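Long-range contacts in heavy metal cation tricomponent efflux pump ZneA(CzcA-like) (Cupriavidus metallidurans, PDB 4K0J), which acts as a Zn(II)/proton antiporter of the RND superfamily, probably driving heavy-metal cations out of the cell as the inner-membrane part of a three-component efflux pump: residues V23-W28 and L371-I375; K159-L164 and A301-L306; G231-N235 and Q744-E748; Q697-Q703 and T809-R815; M870-L874 and P884-L888. All coordinates share one frame; numbering follows the deposited sequence.

Contact 1: V23-W28 and L371-I375; sequences VALYGW and LMAFI
Ala24 O is where several groups converge: Trp28 N gives it a helical hydrogen bond, Gly27 N adds a weak one, and from the neighbouring helix Leu371 CD1 comes up to within 3.4 Å of it. The methyl group makes no polar bond, but it lies against a carbonyl already hydrogen-bonded within helix 13-31. Leu371 CD2, the other branch, meets Trp28 N at 3.5 Å and also lies against Gly27 C, so the fork of the leucine spreads over one turn of the partner helix. Its chi1 of -66° sets CG beside its own backbone N and sends both methyls across the interface.

Close approach is possible because Gly27 has no side chain between the backbones. Its CA meets Leu371 O directly, and Gly27 CA lies 4.1 Å from Leu371 CA. A glycine at the crossing point thus lets two membrane helices bring their backbones together, the short segments approaching to 7.6 Å between axes and crossing at 58°. Around this backbone contact the larger side chains close the sides. Phe374 turns the edge of its ring, through CD1, to Gly27 O at 3.7 Å. Ile375 reaches out with its CD1 methyl, 3.8 Å from Tyr26 CD2, and the two side chains stand nearly perpendicular. Val23 CG1 rests on Met372 CG, a purely apolar touch.

The contact joins helix 13-31 to helix 365-379, both predicted to span the membrane. Phe374 also meets the ring of Trp31, one turn further along the first helix, while helix 463-479 backs the second through Val478 against Met372 and through Phe470 and Ala471 against Ala373.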
# COMPACT_ATOMS: atom_id res chain seq x y z
N VAL C 23 0.60 -7.94 36.05
CA VAL C 23 1.41 -7.11 35.18
C VAL C 23 2.84 -7.65 35.17
O VAL C 23 3.57 -7.47 34.20
CB VAL C 23 1.40 -5.64 35.63
CG1 VAL C 23 2.21 -4.78 34.67
CG2 VAL C 23 -0.02 -5.13 35.71
N ALA C 24 3.22 -8.32 36.25
CA ALA C 24 4.53 -8.96 36.31
C ALA C 24 4.61 -10.10 35.31
O ALA C 24 5.55 -10.18 34.51
CB ALA C 24 4.83 -9.45 37.73
N LEU C 25 3.61 -10.98 35.34
CA LEU C 25 3.57 -12.11 34.41
C LEU C 25 3.46 -11.64 32.96
O LEU C 25 4.19 -12.13 32.09
CB LEU C 25 2.41 -13.06 34.75
CG LEU C 25 2.53 -13.83 36.07
CD1 LEU C 25 1.36 -14.79 36.24
CD2 LEU C 25 3.84 -14.58 36.14
N TYR C 26 2.55 -10.70 32.70
CA TYR C 26 2.37 -10.20 31.34
C TYR C 26 3.57 -9.37 30.90
O TYR C 26 3.75 -9.12 29.72
CB TYR C 26 1.10 -9.36 31.22
CG TYR C 26 0.62 -9.19 29.79
CD1 TYR C 26 0.99 -10.09 28.80
CD2 TYR C 26 -0.20 -8.12 29.43
CE1 TYR C 26 0.56 -9.94 27.49
CE2 TYR C 26 -0.63 -7.97 28.12
CZ TYR C 26 -0.25 -8.88 27.16
OH TYR C 26 -0.68 -8.73 25.86
N GLY C 27 4.37 -8.93 31.86
CA GLY C 27 5.57 -8.17 31.58
C GLY C 27 6.68 -9.09 31.16
O GLY C 27 7.42 -8.81 30.21
N TRP C 28 6.81 -10.20 31.88
CA TRP C 28 7.76 -11.25 31.51
C TRP C 28 7.42 -11.81 30.13
O TRP C 28 8.29 -12.01 29.28
CB TRP C 28 7.75 -12.35 32.58
CG TRP C 28 8.53 -13.58 32.22
CD1 TRP C 28 8.04 -14.84 32.04
CD2 TRP C 28 9.95 -13.67 31.99
NE1 TRP C 28 9.06 -15.71 31.72
CE2 TRP C 28 10.24 -15.01 31.68
CE3 TRP C 28 10.99 -12.74 32.02
CZ2 TRP C 28 11.54 -15.45 31.40
CZ3 TRP C 28 12.28 -13.17 31.74
CH2 TRP C 28 12.54 -14.52 31.44
N LEU C 371 9.13 -4.65 33.88
CA LEU C 371 8.06 -5.50 33.36
C LEU C 371 6.85 -4.66 32.97
O LEU C 371 6.10 -5.02 32.06
CB LEU C 371 7.65 -6.53 34.41
CG LEU C 371 8.76 -7.53 34.71
CD1 LEU C 371 8.30 -8.58 35.71
CD2 LEU C 371 9.22 -8.17 33.41
N MET C 372 6.68 -3.53 33.65
CA MET C 372 5.54 -2.66 33.41
C MET C 372 5.83 -1.71 32.26
O MET C 372 4.95 -0.97 31.82
CB MET C 372 5.24 -1.87 34.69
CG MET C 372 3.82 -1.37 34.80
SD MET C 372 3.34 -1.25 36.53
CE MET C 372 4.84 -0.61 37.25
N ALA C 373 7.06 -1.74 31.76
CA ALA C 373 7.45 -0.92 30.62
C ALA C 373 7.55 -1.77 29.36
O ALA C 373 7.34 -1.27 28.25
CB ALA C 373 8.77 -0.22 30.90
N PHE C 374 7.86 -3.05 29.54
CA PHE C 374 7.94 -3.98 28.42
C PHE C 374 6.60 -4.10 27.72
O PHE C 374 6.52 -4.07 26.49
CB PHE C 374 8.39 -5.36 28.91
CG PHE C 374 9.80 -5.40 29.41
CD1 PHE C 374 10.19 -6.35 30.34
CD2 PHE C 374 10.74 -4.49 28.96
CE1 PHE C 374 11.50 -6.38 30.80
CE2 PHE C 374 12.03 -4.52 29.41
CZ PHE C 374 12.42 -5.46 30.34
N ILE C 375 5.55 -4.24 28.52
CA ILE C 375 4.18 -4.36 28.02
C ILE C 375 3.81 -3.19 27.11
O ILE C 375 3.25 -3.38 26.03
CB ILE C 375 3.16 -4.50 29.18
CG1 ILE C 375 1.74 -4.26 28.69
CG2 ILE C 375 3.51 -3.55 30.32
CD1 ILE C 375 0.68 -4.44 29.75

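Contact 2: K159-L164 and A301-L306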
# COMPACT_ATOMS: atom_id res chain seq x y z
N LYS C 159 23.84 -25.24 -4.92
CA LYS C 159 23.49 -25.85 -3.64
C LYS C 159 23.33 -24.81 -2.54
O LYS C 159 22.25 -24.64 -1.98
CB LYS C 159 24.54 -26.89 -3.21
CG LYS C 159 24.76 -28.00 -4.23
CD LYS C 159 23.46 -28.71 -4.55
CE LYS C 159 23.69 -29.88 -5.50
NZ LYS C 159 24.54 -30.93 -4.89
N VAL C 160 24.41 -24.10 -2.24
CA VAL C 160 24.48 -23.24 -1.06
C VAL C 160 23.54 -22.04 -1.14
O VAL C 160 22.69 -21.84 -0.26
CB VAL C 160 25.91 -22.74 -0.82
CG1 VAL C 160 25.96 -21.82 0.38
CG2 VAL C 160 26.84 -23.92 -0.60
N ILE C 161 23.72 -21.24 -2.18
CA ILE C 161 22.86 -20.07 -2.37
C ILE C 161 21.39 -20.45 -2.53
O ILE C 161 20.55 -19.88 -1.84
CB ILE C 161 23.35 -19.15 -3.51
CG1 ILE C 161 24.72 -18.55 -3.15
CG2 ILE C 161 22.34 -18.04 -3.75
CD1 ILE C 161 25.39 -17.78 -4.29
N PRO C 162 21.07 -21.41 -3.42
CA PRO C 162 19.65 -21.79 -3.51
C PRO C 162 19.05 -22.21 -2.17
O PRO C 162 17.85 -22.06 -1.96
CB PRO C 162 19.66 -22.98 -4.48
CG PRO C 162 20.87 -22.77 -5.31
CD PRO C 162 21.89 -22.14 -4.41
N ARG C 163 19.89 -22.70 -1.26
CA ARG C 163 19.41 -23.14 0.04
C ARG C 163 19.20 -21.95 0.97
O ARG C 163 18.12 -21.78 1.54
CB ARG C 163 20.39 -24.14 0.65
CG ARG C 163 20.03 -24.60 2.06
CD ARG C 163 18.69 -25.33 2.10
NE ARG C 163 18.34 -25.77 3.45
CZ ARG C 163 17.73 -25.01 4.35
NH1 ARG C 163 17.38 -23.76 4.05
NH2 ARG C 163 17.46 -25.49 5.56
N LEU C 164 20.24 -21.14 1.14
CA LEU C 164 20.15 -19.99 2.02
C LEU C 164 19.08 -19.00 1.56
O LEU C 164 18.57 -18.22 2.36
CB LEU C 164 21.51 -19.29 2.11
CG LEU C 164 22.62 -20.10 2.77
CD1 LEU C 164 23.95 -19.44 2.52
CD2 LEU C 164 22.37 -20.22 4.26
N ALA C 301 20.21 -22.76 10.80
CA ALA C 301 19.58 -24.01 10.41
C ALA C 301 19.99 -24.41 9.00
O ALA C 301 20.40 -25.55 8.76
CB ALA C 301 18.07 -23.88 10.50
N ALA C 302 19.91 -23.45 8.07
CA ALA C 302 20.26 -23.70 6.67
C ALA C 302 21.71 -24.14 6.50
O ALA C 302 21.99 -25.20 5.93
CB ALA C 302 19.98 -22.47 5.85
N VAL C 303 22.63 -23.31 6.99
CA VAL C 303 24.06 -23.61 6.96
C VAL C 303 24.37 -24.99 7.53
O VAL C 303 25.07 -25.79 6.91
CB VAL C 303 24.83 -22.56 7.76
CG1 VAL C 303 26.29 -22.97 7.90
CG2 VAL C 303 24.71 -21.20 7.11
N ARG C 304 23.82 -25.26 8.72
CA ARG C 304 23.99 -26.55 9.38
C ARG C 304 23.55 -27.68 8.45
O ARG C 304 24.30 -28.63 8.23
CB ARG C 304 23.20 -26.61 10.68
CG ARG C 304 24.00 -27.10 11.88
CD ARG C 304 23.08 -27.44 13.05
NE ARG C 304 21.99 -26.48 13.21
CZ ARG C 304 22.07 -25.35 13.90
NH1 ARG C 304 23.19 -25.02 14.51
NH2 ARG C 304 21.02 -24.54 13.98
N ASP C 305 22.34 -27.56 7.91
CA ASP C 305 21.80 -28.52 6.95
C ASP C 305 22.73 -28.73 5.75
O ASP C 305 22.86 -29.85 5.25
CB ASP C 305 20.43 -28.04 6.45
CG ASP C 305 19.79 -29.00 5.46
OD1 ASP C 305 20.11 -30.21 5.50
OD2 ASP C 305 18.95 -28.54 4.66
N LEU C 306 23.36 -27.66 5.30
CA LEU C 306 24.28 -27.74 4.18
C LEU C 306 25.50 -28.58 4.54
O LEU C 306 25.89 -29.46 3.79
CB LEU C 306 24.70 -26.35 3.71
CG LEU C 306 23.69 -25.61 2.85
CD1 LEU C 306 24.21 -24.24 2.48
CD2 LEU C 306 23.37 -26.41 1.59
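Leu306 occupies the apolar centre, dividing its two methyl groups between two residues of the facing helix. Its CD1 meets Val160 CG1 at 3.7 Å, the side chains standing about perpendicular, while CD2 lies 3.8 Å from Arg163 CG as leucine and arginine run past each other in opposite directions. Beside this pair, Leu164 CD2 touches both Ala302 CB, at 3.6 Å, and Val303 CG2.

Further out, Arg163 acts as a knob seated among Ala301, Ala302, Asp305 and Leu306. A bend at chi2 (62°) turns its otherwise extended chain over the opposite helix, laying one face of the guanidinium on Ala302, whose CA is 3.4 Å above the plane. At the polar edge Arg163 NE gives Asp305 OD2 a hydrogen bond of 3.1 Å, part of a salt bridge and nearly straight at 168°. The oxygen lies in the guanidinium plane and is approached on its anti side, while the two flat groups are inclined by 60°. Asp305 OD1 is held separately by Asn309 ND2, so both carboxylate oxygens are engaged and its rotation is probably fixed.

The two segments, on helices 149-164 and 292-310, run roughly antiparallel, with Tyr138 and Tyr140 of strand 135-143 beneath them. Two helices, each connecting strands of one antiparallel sheet and lying side by side on it, are characteristic of the paired beta-alpha-beta units from which porter subdomains of RND pumps are built.

Contact 3: G231-N235 and Q744-E748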
# COMPACT_ATOMS: atom_id res chain seq x y z
N GLY C 231 15.77 -31.03 -29.38
CA GLY C 231 16.88 -30.42 -30.10
C GLY C 231 17.72 -29.54 -29.20
O GLY C 231 18.61 -28.83 -29.67
N LEU C 232 17.44 -29.60 -27.90
CA LEU C 232 18.20 -28.85 -26.91
C LEU C 232 19.62 -29.41 -26.81
O LEU C 232 19.81 -30.62 -26.63
CB LEU C 232 17.49 -28.92 -25.56
CG LEU C 232 17.91 -27.92 -24.48
CD1 LEU C 232 17.54 -26.50 -24.88
CD2 LEU C 232 17.28 -28.29 -23.15
N ILE C 233 20.62 -28.54 -26.92
CA ILE C 233 22.02 -28.95 -26.81
C ILE C 233 22.34 -29.38 -25.38
O ILE C 233 21.87 -28.76 -24.42
CB ILE C 233 22.98 -27.83 -27.28
CG1 ILE C 233 24.43 -28.30 -27.23
CG2 ILE C 233 22.79 -26.56 -26.47
CD1 ILE C 233 25.43 -27.21 -27.49
N ARG C 234 23.13 -30.44 -25.23
CA ARG C 234 23.34 -31.06 -23.91
C ARG C 234 24.77 -30.98 -23.43
O ARG C 234 25.03 -30.84 -22.24
CB ARG C 234 22.90 -32.52 -23.92
CG ARG C 234 21.39 -32.74 -24.02
CD ARG C 234 20.66 -32.19 -22.82
NE ARG C 234 19.21 -32.36 -22.95
CZ ARG C 234 18.31 -31.71 -22.22
NH1 ARG C 234 18.70 -30.82 -21.30
NH2 ARG C 234 17.01 -31.93 -22.40
N ASN C 235 25.71 -31.11 -24.35
CA ASN C 235 27.11 -31.02 -24.00
C ASN C 235 27.93 -30.59 -25.20
O ASN C 235 27.44 -30.62 -26.33
CB ASN C 235 27.62 -32.35 -23.43
CG ASN C 235 27.34 -33.52 -24.35
OD1 ASN C 235 27.00 -33.35 -25.52
ND2 ASN C 235 27.48 -34.73 -23.82
N GLN C 744 22.23 -20.76 -24.51
CA GLN C 744 22.14 -21.22 -23.12
C GLN C 744 21.81 -22.71 -22.99
O GLN C 744 20.66 -23.12 -23.12
CB GLN C 744 21.11 -20.39 -22.35
CG GLN C 744 20.89 -20.85 -20.93
CD GLN C 744 19.82 -20.04 -20.23
OE1 GLN C 744 18.97 -19.42 -20.87
NE2 GLN C 744 19.85 -20.04 -18.90
N VAL C 745 22.84 -23.51 -22.71
CA VAL C 745 22.70 -24.95 -22.57
C VAL C 745 22.24 -25.32 -21.16
O VAL C 745 22.73 -24.76 -20.18
CB VAL C 745 24.04 -25.65 -22.89
CG1 VAL C 745 25.17 -24.95 -22.18
CG2 VAL C 745 24.00 -27.11 -22.50
N PHE C 746 21.30 -26.25 -21.05
CA PHE C 746 20.78 -26.69 -19.76
C PHE C 746 21.31 -28.06 -19.35
O PHE C 746 21.39 -28.97 -20.17
CB PHE C 746 19.25 -26.75 -19.79
CG PHE C 746 18.59 -25.42 -19.98
CD1 PHE C 746 18.13 -24.71 -18.88
CD2 PHE C 746 18.41 -24.88 -21.24
CE1 PHE C 746 17.51 -23.48 -19.04
CE2 PHE C 746 17.79 -23.66 -21.41
CZ PHE C 746 17.34 -22.96 -20.31
N VAL C 747 21.68 -28.20 -18.08
CA VAL C 747 22.07 -29.49 -17.52
C VAL C 747 21.44 -29.66 -16.15
O VAL C 747 21.82 -28.98 -15.19
CB VAL C 747 23.61 -29.62 -17.39
CG1 VAL C 747 23.97 -30.90 -16.65
CG2 VAL C 747 24.26 -29.61 -18.75
N GLU C 748 20.47 -30.57 -16.06
CA GLU C 748 19.63 -30.73 -14.87
C GLU C 748 18.89 -29.44 -14.51
O GLU C 748 18.18 -28.86 -15.32
CB GLU C 748 20.44 -31.23 -13.67
CG GLU C 748 21.17 -32.54 -13.93
CD GLU C 748 20.24 -33.74 -14.06
OE1 GLU C 748 20.75 -34.86 -14.26
OE2 GLU C 748 19.00 -33.57 -13.96
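Leu232 and Phe746 cross at about a right angle, Leu232 CD1 and Leu232 CD2 both coming to 4.1 Å from Phe746 CD2. They belong to a loop packed against a strand: residues 231-235 follow strand 223-230, and strand 741-747 is outermost, within this chain, in a mixed sheet. By position in the RND fold this is probably the docking domain, the periplasmic part farthest from the membrane.

Next to this pair, Ile233 and Val745 meet at a slant, with Ile233 CG2 3.9 Å from Val745 CB. Val745 CG1 takes the position between its backbone N and carbonyl carbon (chi1 47°), which leaves CG2 to approach Ile233 O at 3.3 Å. The loop is not an added strand; it is pinned instead by Asn212 OD1, which accepts from Gly231 N and Leu232 N, and by Asn210 OD1, which accepts from Ile233 N.

Arg234 begins by pointing away from the strand, but its chain bends at chi2 (-64°) and brings the guanidinium back edge-on. There Gln63 of a neighbouring subunit packs on Leu232 and Phe746 and offers its OE1 to Arg234 NH1 in a weak hydrogen bond, making this corner part of the trimer interface. Within the chain the same nitrogen, Arg234 NH1, gives Phe746 O a weak hydrogen bond of 3.5 Å, bent to 144°, with the oxygen in the guanidinium plane.

Contact 4: Q697-Q703 and T809-R815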
# COMPACT_ATOMS: atom_id res chain seq x y z
N GLN C 697 43.00 11.83 8.55
CA GLN C 697 43.87 10.66 8.57
C GLN C 697 44.13 10.08 7.18
O GLN C 697 45.26 10.10 6.70
CB GLN C 697 43.32 9.58 9.50
CG GLN C 697 44.39 8.70 10.10
CD GLN C 697 45.21 9.41 11.17
OE1 GLN C 697 44.96 10.58 11.48
NE2 GLN C 697 46.18 8.71 11.74
N ASP C 698 43.09 9.56 6.54
CA ASP C 698 43.22 9.11 5.16
C ASP C 698 42.56 10.15 4.27
O ASP C 698 41.56 10.73 4.66
CB ASP C 698 42.54 7.75 4.98
CG ASP C 698 42.92 6.76 6.07
OD1 ASP C 698 44.06 6.26 6.06
OD2 ASP C 698 42.06 6.47 6.93
N VAL C 699 43.13 10.40 3.09
CA VAL C 699 42.55 11.31 2.11
C VAL C 699 42.82 10.82 0.69
O VAL C 699 43.97 10.59 0.33
CB VAL C 699 43.11 12.75 2.21
CG1 VAL C 699 42.73 13.56 0.98
CG2 VAL C 699 42.62 13.44 3.47
N ILE C 700 41.76 10.66 -0.11
CA ILE C 700 41.94 10.27 -1.51
C ILE C 700 40.84 10.82 -2.41
O ILE C 700 39.81 11.27 -1.93
CB ILE C 700 42.00 8.75 -1.68
CG1 ILE C 700 41.28 8.05 -0.53
CG2 ILE C 700 43.44 8.28 -1.77
CD1 ILE C 700 41.52 6.56 -0.47
N ILE C 701 41.07 10.78 -3.72
CA ILE C 701 40.03 11.12 -4.68
C ILE C 701 39.29 9.84 -5.03
O ILE C 701 39.87 8.94 -5.63
CB ILE C 701 40.61 11.74 -5.97
CG1 ILE C 701 41.20 13.12 -5.69
CG2 ILE C 701 39.54 11.82 -7.05
CD1 ILE C 701 41.66 13.85 -6.93
N ASP C 702 38.02 9.77 -4.64
CA ASP C 702 37.21 8.58 -4.83
C ASP C 702 37.19 8.13 -6.29
O ASP C 702 37.42 6.96 -6.58
CB ASP C 702 35.79 8.82 -4.33
CG ASP C 702 35.05 7.53 -4.03
OD1 ASP C 702 35.63 6.67 -3.34
OD2 ASP C 702 33.90 7.38 -4.48
N GLN C 703 36.93 9.07 -7.20
CA GLN C 703 36.94 8.76 -8.63
C GLN C 703 38.35 8.46 -9.13
O GLN C 703 39.26 9.28 -9.02
CB GLN C 703 36.33 9.90 -9.45
CG GLN C 703 34.84 10.09 -9.24
CD GLN C 703 34.51 10.79 -7.94
OE1 GLN C 703 35.40 11.10 -7.15
NE2 GLN C 703 33.22 11.04 -7.71
N THR C 809 35.01 13.34 -5.75
CA THR C 809 34.89 13.22 -4.31
C THR C 809 36.24 13.04 -3.63
O THR C 809 36.96 12.09 -3.91
CB THR C 809 34.01 12.03 -3.93
OG1 THR C 809 32.81 12.06 -4.70
CG2 THR C 809 33.67 12.08 -2.45
N VAL C 810 36.56 13.94 -2.71
CA VAL C 810 37.73 13.76 -1.88
C VAL C 810 37.29 13.13 -0.57
O VAL C 810 36.86 13.82 0.34
CB VAL C 810 38.45 15.09 -1.60
CG1 VAL C 810 39.71 14.83 -0.80
CG2 VAL C 810 38.79 15.81 -2.89
N ARG C 811 37.38 11.81 -0.49
CA ARG C 811 36.97 11.11 0.71
C ARG C 811 38.09 11.06 1.75
O ARG C 811 39.27 10.94 1.41
CB ARG C 811 36.43 9.72 0.37
CG ARG C 811 37.44 8.68 -0.04
CD ARG C 811 36.74 7.34 -0.21
NE ARG C 811 37.65 6.20 -0.17
CZ ARG C 811 38.13 5.59 -1.25
NH1 ARG C 811 37.78 6.02 -2.46
NH2 ARG C 811 38.95 4.56 -1.13
N LEU C 812 37.71 11.16 3.03
CA LEU C 812 38.65 11.29 4.14
C LEU C 812 38.05 10.94 5.51
O LEU C 812 36.87 11.16 5.75
CB LEU C 812 39.22 12.72 4.19
CG LEU C 812 38.30 13.82 4.71
CD1 LEU C 812 39.13 14.92 5.36
CD2 LEU C 812 37.42 14.39 3.61
N ASN C 813 38.88 10.41 6.41
CA ASN C 813 38.42 10.03 7.75
C ASN C 813 38.85 11.00 8.85
O ASN C 813 39.97 11.51 8.84
CB ASN C 813 38.86 8.61 8.10
CG ASN C 813 38.26 7.57 7.19
OD1 ASN C 813 37.11 7.68 6.77
ND2 ASN C 813 39.04 6.55 6.86
N LEU C 814 37.97 11.24 9.81
CA LEU C 814 38.20 12.21 10.88
C LEU C 814 39.14 11.71 11.97
O LEU C 814 39.57 12.48 12.83
CB LEU C 814 36.87 12.66 11.50
CG LEU C 814 35.75 11.62 11.66
CD1 LEU C 814 36.09 10.53 12.67
CD2 LEU C 814 34.44 12.31 12.04
N ARG C 815 39.44 10.41 11.93
CA ARG C 815 40.23 9.73 12.96
C ARG C 815 41.54 10.43 13.30
O ARG C 815 42.26 10.88 12.41
CB ARG C 815 40.50 8.29 12.53
CG ARG C 815 41.55 7.56 13.35
CD ARG C 815 41.64 6.11 12.93
NE ARG C 815 41.70 5.96 11.48
CZ ARG C 815 42.82 5.82 10.79
NH1 ARG C 815 42.78 5.70 9.47
NH2 ARG C 815 43.99 5.80 11.42
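Two guanidinium groups lie along this strand pair, each with an aliphatic carbon over one face and a carboxylate at the edge. Arg815 carries Gln697 CG 3.0 Å above its plane, and its NH1 forms a salt bridge of 2.8 Å with Asp698 OD2, the two planes being 44° apart. Arg811 has Ile700 CD1 over one face and, at its edge, Asp702 OD1, a salt bridge whose modelled length is too short to be trusted. Asp698 OD2 also accepts from Asn813 ND2 at 3.0 Å, with carboxylate and amide almost perpendicular.

Beneath these side chains the backbones pair antiparallel. Ile700 and Arg811 form the hydrogen-bonded pair, flanked by the non-hydrogen-bonded pairs Val699-Leu812 and Ile701-Val810, whose side chains share the face covered by helix 676-690. Beyond strand 699-701, Gln703 OE1 takes the backbone N of Thr809 at 2.7 Å, while Gln703 NE2 serves both Thr809 OG1 and Thr800 OG1.

Sheet and helix are consistent with a porter subdomain of RND pumps. Strand 699-701 is outermost within this chain, and polar side chains at both ends prolong its grip on strand 807-812. Arg815 also bridges to Glu632 through NH2, probably offsetting part of the charge of both acids.

Contact 5: M870-L874 and P884-L888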
# COMPACT_ATOMS: atom_id res chain seq x y z
N MET C 870 8.83 22.84 31.54
CA MET C 870 9.49 22.62 32.82
C MET C 870 9.20 23.76 33.79
O MET C 870 8.95 23.54 34.97
CB MET C 870 11.00 22.47 32.63
CG MET C 870 11.78 22.28 33.92
SD MET C 870 13.54 22.04 33.61
CE MET C 870 13.52 20.52 32.67
N PHE C 871 9.24 24.99 33.28
CA PHE C 871 8.89 26.15 34.08
C PHE C 871 7.39 26.17 34.31
O PHE C 871 6.92 26.58 35.37
CB PHE C 871 9.33 27.44 33.38
CG PHE C 871 9.08 28.69 34.18
CD1 PHE C 871 7.89 29.39 34.03
CD2 PHE C 871 10.04 29.17 35.05
CE1 PHE C 871 7.66 30.54 34.76
CE2 PHE C 871 9.81 30.33 35.77
CZ PHE C 871 8.62 31.01 35.63
N VAL C 872 6.64 25.72 33.30
CA VAL C 872 5.18 25.68 33.38
C VAL C 872 4.70 24.71 34.46
O VAL C 872 3.83 25.05 35.26
CB VAL C 872 4.55 25.34 32.02
CG1 VAL C 872 3.13 24.83 32.20
CG2 VAL C 872 4.56 26.57 31.13
N LEU C 873 5.27 23.51 34.47
CA LEU C 873 4.97 22.55 35.53
C LEU C 873 5.42 23.11 36.88
O LEU C 873 4.72 23.00 37.88
CB LEU C 873 5.64 21.21 35.26
CG LEU C 873 5.06 20.40 34.10
CD1 LEU C 873 5.83 19.11 33.90
CD2 LEU C 873 3.59 20.12 34.35
N LEU C 874 6.60 23.73 36.88
CA LEU C 874 7.15 24.32 38.09
C LEU C 874 6.49 25.63 38.46
O LEU C 874 6.91 26.31 39.39
CB LEU C 874 8.66 24.52 37.95
CG LEU C 874 9.51 23.50 38.71
CD1 LEU C 874 8.98 22.09 38.48
CD2 LEU C 874 10.97 23.59 38.32
N PRO C 884 9.87 30.00 40.11
CA PRO C 884 10.33 28.70 39.60
C PRO C 884 11.71 28.80 38.97
O PRO C 884 12.39 27.79 38.84
CB PRO C 884 9.29 28.35 38.53
CG PRO C 884 8.13 29.25 38.78
CD PRO C 884 8.73 30.50 39.33
N ALA C 885 12.11 30.01 38.60
CA ALA C 885 13.42 30.25 38.00
C ALA C 885 14.52 29.77 38.93
O ALA C 885 15.55 29.26 38.49
CB ALA C 885 13.59 31.73 37.68
N LEU C 886 14.29 29.94 40.23
CA LEU C 886 15.20 29.48 41.27
C LEU C 886 15.53 28.00 41.06
O LEU C 886 16.70 27.61 41.08
CB LEU C 886 14.57 29.69 42.64
CG LEU C 886 15.45 29.68 43.90
CD1 LEU C 886 14.75 30.41 45.03
CD2 LEU C 886 15.80 28.26 44.33
N ILE C 887 14.50 27.19 40.86
CA ILE C 887 14.69 25.76 40.69
C ILE C 887 15.23 25.45 39.30
O ILE C 887 16.03 24.53 39.12
CB ILE C 887 13.38 24.99 40.91
CG1 ILE C 887 12.59 25.59 42.07
CG2 ILE C 887 13.65 23.51 41.14
CD1 ILE C 887 11.32 24.85 42.40
N LEU C 888 14.78 26.23 38.31
CA LEU C 888 15.22 26.05 36.93
C LEU C 888 16.73 26.20 36.80
O LEU C 888 17.36 25.51 36.00
CB LEU C 888 14.52 27.06 36.02
CG LEU C 888 13.40 26.53 35.13
CD1 LEU C 888 12.21 26.08 35.96
CD2 LEU C 888 12.98 27.59 34.11
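Pro884 lies under the ring of Phe871 in the tight part of the contact, its CG over one face in a CH-pi contact 4.0 Å from the centroid and 29° off the normal. The anti placement of Phe871 CG relative to its backbone N (chi1 -177°) carries the ring across to the second helix. There its edge also meets Leu888, whose CD2 is 3.5 Å from Phe871 CD2. On the inner side Leu874 completes the close fit. Its CD2 rests on Leu888 CD1 at 3.6 Å and on Ile887 CB at 3.8 Å, the two leucines sliding past each other in opposite senses, and its CB faces Pro884 CB.

The margins are looser. Ala885 CB reaches Phe871 CE2 only at 4.5 Å, on the partly exposed side, while Met870 CG makes a looser touch at the buried end, 4.3 Å from Leu888 CD1. No hydrogen bond crosses between the segments; the contact is mainly apolar.

Helix 848-873 is followed, after a partly unmodelled connection, by helix 884-888, a helix hairpin predicted to lie in the membrane. Val442 of helix 433-447 and Ile929 of helix 911-939 touch Leu874; Ala928, Ile929 and Ile932 touch Ile887, and helix 1007-1015 packs on Leu886.

Contacts 1 and 5 lie among the membrane helices, their centres about 34 Å apart, and each joins helices predicted to cross the bilayer. Contacts 2 and 4, centres about 39 Å apart, belong to helix-and-sheet units of the periplasmic part, on separate sheets. Contact 3 is farthest out, about 82 Å from contact 5 but only about 26 Å from contact 2, centre to centre. Along the chain, contact 2 falls between the two segments of contact 1, and contact 3 crosses contacts 1, 2 and 4 because its segments come from distant parts of the sequence. Contact 5 follows all of them. The chain makes two long periplasmic excursions, and contact 3 joins them.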